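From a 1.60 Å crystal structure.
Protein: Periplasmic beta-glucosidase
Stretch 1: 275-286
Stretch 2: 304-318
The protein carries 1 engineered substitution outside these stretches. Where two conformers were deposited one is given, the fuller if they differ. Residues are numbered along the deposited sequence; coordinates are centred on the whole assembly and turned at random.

Stretch 1 (275-286) TRLAIQAGVDMN
Stretch 2, residues 304-318: EIDQADIDRACRDVL

Two helices meet at a steep angle, and the end of the first is tied to the flank of the second. Helix 275-281 and helix 307-318 run with their N-to-C directions 62° apart, the axes 9.7 Å apart at closest approach. The register steps by four: Arg276 CA lies 6.6 Å from Ile305 CA, Gln280 CA 6.4 Å from Asp309 CA, and Asp284 CA only 4.3 Å from Ala313 CA. So close a backbone approach suits a small side chain, and Ala313 points its CB toward the first stretch.

Ile279 is the knob. With both chi angles t (-161°, 163°), its CA-to-CB bond lies sideways, but the extended chain carries CD1 into a hole formed by Asp309, Ile310, Arg312 and Ala313. CD1 is 4.0 Å from Ile310 CD1 and 4.3 Å from Ala313 CB, while CG2 packs 4.0 Å from CG2 of Ile305, whose chi1 is p. Ile310, m at both chis, points its CB away yet brings its end back to the knob.

The helix stops at Gly282, whose phi/psi of 124/21 would jam a CB against the preceding carbonyl. The carbonyl of Ile279 near this end accepts from Arg312: NH1 to Ile279 O is 3.0 Å and NH2 to Ile279 O 3.2 Å. Arg312 leaves its helix with chi1 and chi2 t, then turns at chi3 (p, 84°), bringing the guanidinium over the helix end, with Gly282 CA over one face. Its edge also meets Asp284, giving a salt bridge in which Arg312 NE and NH2 donate to Asp284 OD1 at 3.0 and 2.9 Å.

Asp284, phi/psi -85/-46, points toward the second helix with chi1 m (-64°). It is buried, and its OD2 lies 2.5 Å from Asp316 OD2, so close that one acid probably holds a proton. Asp316, also m, turns its other oxygen to Arg315, whose NH1 forms a salt bridge to Asp316 OD1 at 2.8 Å. Beyond, Met285, t at chi1 and chi2, extends CE to 4.0 Å from Val317 CG2 (Val317 chi1 t).

At the other end, Arg276 runs out t, t before chi3 bends to 30°. Its CG rests 3.8 Å from Ile305 CG2 and its CD 3.4 Å from Glu304 O. Water 1 bridges the charges, accepting from Arg276 NE at 2.6 Å and donating to Glu304 OE2 at 2.7 Å. Asp309, chi1 m, accepts from the backbone as the second helix begins: Asp306 N to Asp309 OD2 is 2.9 Å. Together the stretches bury 653 Å².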

# COMPACT_ATOMS: atom_id res chain seq x y z
N THR A 275 12.99 27.57 8.26
CA THR A 275 12.73 28.72 7.38
C THR A 275 13.75 28.73 6.22
O THR A 275 13.38 28.94 5.05
CB THR A 275 12.83 30.01 8.21
OG1 THR A 275 11.84 29.97 9.24
CG2 THR A 275 12.62 31.21 7.33
N ARG A 276 15.03 28.48 6.55
CA ARG A 276 16.10 28.46 5.53
C ARG A 276 15.79 27.39 4.47
O ARG A 276 15.83 27.67 3.27
CB ARG A 276 17.46 28.21 6.19
CG ARG A 276 18.55 28.19 5.13
CD ARG A 276 19.94 27.78 5.56
NE ARG A 276 19.92 26.84 6.67
CZ ARG A 276 19.90 25.52 6.55
NH1 ARG A 276 19.89 24.93 5.37
NH2 ARG A 276 19.87 24.79 7.66
N LEU A 277 15.41 26.20 4.94
CA LEU A 277 15.14 25.08 4.01
C LEU A 277 13.98 25.45 3.08
O LEU A 277 14.09 25.21 1.89
CB LEU A 277 14.83 23.81 4.79
CG LEU A 277 15.99 23.20 5.54
CD1 LEU A 277 15.53 22.04 6.41
CD2 LEU A 277 17.08 22.76 4.58
N ALA A 278 12.90 26.00 3.61
CA ALA A 278 11.70 26.29 2.80
C ALA A 278 11.99 27.37 1.75
O ALA A 278 11.68 27.20 0.59
CB ALA A 278 10.57 26.68 3.69
N ILE A 279 12.61 28.48 2.14
CA ILE A 279 12.77 29.59 1.16
C ILE A 279 13.79 29.16 0.10
O ILE A 279 13.56 29.45 -1.08
CB ILE A 279 13.11 30.94 1.83
CG1 ILE A 279 12.78 32.04 0.79
CG2 ILE A 279 14.52 30.95 2.38
CD1 ILE A 279 12.64 33.43 1.29
N GLN A 280 14.84 28.44 0.47
CA GLN A 280 15.87 28.04 -0.52
C GLN A 280 15.33 26.91 -1.42
O GLN A 280 15.76 26.83 -2.60
CB GLN A 280 17.18 27.71 0.18
CG GLN A 280 17.76 28.97 0.84
CD GLN A 280 19.26 28.93 0.93
OE1 GLN A 280 19.94 29.86 0.43
NE2 GLN A 280 19.77 27.88 1.57
N ALA A 281 14.39 26.11 -0.94
CA ALA A 281 13.78 25.08 -1.77
C ALA A 281 12.91 25.66 -2.86
O ALA A 281 12.85 25.09 -3.96
CB ALA A 281 13.02 24.10 -0.92
N GLY A 282 12.32 26.81 -2.59
CA GLY A 282 11.47 27.51 -3.56
C GLY A 282 10.07 27.81 -3.06
O GLY A 282 9.22 28.10 -3.91
N VAL A 283 9.84 27.83 -1.74
CA VAL A 283 8.52 28.23 -1.19
C VAL A 283 8.51 29.76 -1.06
O VAL A 283 9.39 30.29 -0.36
CB VAL A 283 8.26 27.56 0.15
CG1 VAL A 283 6.99 28.09 0.76
CG2 VAL A 283 8.21 26.05 0.01
N ASP A 284 7.60 30.42 -1.75
CA ASP A 284 7.57 31.92 -1.77
C ASP A 284 6.79 32.46 -0.59
O ASP A 284 7.25 33.43 0.07
CB ASP A 284 6.95 32.45 -3.06
CG ASP A 284 7.72 32.12 -4.32
OD1 ASP A 284 8.99 31.87 -4.27
OD2 ASP A 284 7.07 32.13 -5.36
N MET A 285 5.63 31.90 -0.32
CA MET A 285 4.70 32.53 0.62
C MET A 285 4.45 31.53 1.75
O MET A 285 4.28 30.27 1.52
CB MET A 285 3.44 32.98 -0.13
CG MET A 285 2.31 33.37 0.72
SD MET A 285 1.14 34.30 -0.37
CE MET A 285 1.55 35.99 0.12
N ASN A 286 4.51 32.04 2.96
CA ASN A 286 4.46 31.28 4.23
C ASN A 286 3.08 31.39 4.85
O ASN A 286 2.69 32.49 5.30
CB ASN A 286 5.58 31.85 5.10
CG ASN A 286 5.68 31.36 6.53
OD1 ASN A 286 6.07 32.18 7.39
ND2 ASN A 286 5.41 30.08 6.76
N GLU A 304 23.13 32.99 5.80
CA GLU A 304 22.59 31.59 5.68
C GLU A 304 21.62 31.50 4.49
O GLU A 304 21.35 30.39 3.99
CB GLU A 304 21.89 31.16 6.96
CG GLU A 304 22.82 31.09 8.15
CD GLU A 304 22.09 30.72 9.43
OE1 GLU A 304 21.56 31.62 10.11
OE2 GLU A 304 21.99 29.52 9.69
N ILE A 305 21.09 32.63 4.03
CA ILE A 305 20.31 32.74 2.76
C ILE A 305 20.88 33.93 1.99
O ILE A 305 21.68 34.70 2.59
CB ILE A 305 18.79 32.89 3.00
CG1 ILE A 305 18.47 34.17 3.75
CG2 ILE A 305 18.20 31.69 3.75
CD1 ILE A 305 17.02 34.53 3.89
N ASP A 306 20.49 34.05 0.73
CA ASP A 306 20.91 35.12 -0.20
C ASP A 306 19.79 36.15 -0.33
O ASP A 306 18.56 35.79 -0.25
CB ASP A 306 21.26 34.55 -1.57
CG ASP A 306 22.35 33.50 -1.48
OD1 ASP A 306 23.32 33.75 -0.77
OD2 ASP A 306 22.18 32.41 -2.05
N GLN A 307 20.15 37.40 -0.61
CA GLN A 307 19.15 38.43 -0.94
C GLN A 307 18.26 37.95 -2.10
O GLN A 307 17.03 38.22 -2.08
CB GLN A 307 19.85 39.75 -1.27
CG GLN A 307 18.90 40.87 -1.65
CD GLN A 307 18.08 41.33 -0.47
OE1 GLN A 307 18.65 41.57 0.61
NE2 GLN A 307 16.76 41.41 -0.62
N ALA A 308 18.83 37.29 -3.10
CA ALA A 308 18.09 36.74 -4.26
C ALA A 308 16.95 35.79 -3.81
O ALA A 308 15.92 35.75 -4.51
CB ALA A 308 19.04 36.04 -5.19
N ASP A 309 17.07 35.10 -2.69
CA ASP A 309 15.99 34.20 -2.16
C ASP A 309 14.78 35.06 -1.76
O ASP A 309 13.61 34.78 -2.16
CB ASP A 309 16.49 33.38 -0.97
CG ASP A 309 17.58 32.39 -1.31
OD1 ASP A 309 17.42 31.73 -2.37
OD2 ASP A 309 18.59 32.27 -0.53
N ILE A 310 15.01 36.16 -1.03
CA ILE A 310 13.92 37.10 -0.64
C ILE A 310 13.36 37.75 -1.90
O ILE A 310 12.14 37.89 -2.04
CB ILE A 310 14.46 38.17 0.33
CG1 ILE A 310 15.06 37.55 1.58
CG2 ILE A 310 13.40 39.21 0.64
CD1 ILE A 310 14.04 37.01 2.52
N ASP A 311 14.25 38.19 -2.79
CA ASP A 311 13.79 38.93 -3.98
C ASP A 311 12.92 38.04 -4.87
O ASP A 311 11.95 38.57 -5.45
CB ASP A 311 14.97 39.51 -4.76
CG ASP A 311 15.63 40.69 -4.07
OD1 ASP A 311 15.05 41.22 -3.10
OD2 ASP A 311 16.75 41.08 -4.54
N ARG A 312 13.27 36.76 -5.01
CA ARG A 312 12.53 35.82 -5.89
C ARG A 312 11.12 35.71 -5.34
O ARG A 312 10.16 35.85 -6.11
CB ARG A 312 13.21 34.45 -5.87
CG ARG A 312 12.49 33.40 -6.70
CD ARG A 312 12.84 32.01 -6.15
NE ARG A 312 11.93 31.71 -5.02
CZ ARG A 312 12.31 31.26 -3.83
NH1 ARG A 312 13.61 31.04 -3.58
NH2 ARG A 312 11.39 31.01 -2.91
N ALA A 313 11.03 35.50 -4.03
CA ALA A 313 9.77 35.22 -3.32
C ALA A 313 8.87 36.44 -3.42
O ALA A 313 7.69 36.35 -3.79
CB ALA A 313 10.06 34.81 -1.91
N CYS A 314 9.43 37.63 -3.14
CA CYS A 314 8.67 38.88 -3.21
C CYS A 314 8.20 39.18 -4.63
O CYS A 314 7.03 39.53 -4.83
CB CYS A 314 9.56 40.00 -2.67
SG CYS A 314 8.67 41.58 -2.64
N ARG A 315 9.07 39.02 -5.63
CA ARG A 315 8.70 39.27 -7.02
C ARG A 315 7.49 38.40 -7.40
O ARG A 315 6.59 38.89 -8.03
CB ARG A 315 9.85 39.00 -7.99
CG ARG A 315 9.50 39.11 -9.46
CD ARG A 315 9.08 37.74 -10.06
NE ARG A 315 8.35 37.88 -11.32
CZ ARG A 315 7.48 37.00 -11.81
NH1 ARG A 315 7.16 35.88 -11.17
NH2 ARG A 315 6.88 37.27 -12.96
N ASP A 316 7.47 37.15 -6.94
CA ASP A 316 6.36 36.25 -7.29
C ASP A 316 5.07 36.75 -6.66
O ASP A 316 4.01 36.66 -7.32
CB ASP A 316 6.72 34.81 -6.92
CG ASP A 316 7.81 34.16 -7.74
OD1 ASP A 316 8.19 34.75 -8.77
OD2 ASP A 316 8.29 33.07 -7.31
N VAL A 317 5.11 37.25 -5.42
CA VAL A 317 3.87 37.77 -4.80
C VAL A 317 3.39 39.00 -5.59
O VAL A 317 2.19 39.10 -5.88
CB VAL A 317 4.11 38.09 -3.32
CG1 VAL A 317 2.90 38.79 -2.73
CG2 VAL A 317 4.41 36.79 -2.55
N LEU A 318 4.31 39.92 -5.89
CA LEU A 318 3.93 41.18 -6.56
C LEU A 318 3.40 40.86 -7.94
O LEU A 318 2.42 41.49 -8.36
CB LEU A 318 5.16 42.10 -6.61
CG LEU A 318 5.68 42.59 -5.26
CD1 LEU A 318 6.88 43.50 -5.51
CD2 LEU A 318 4.62 43.29 -4.44
O HOH W 1 19.95 27.86 9.03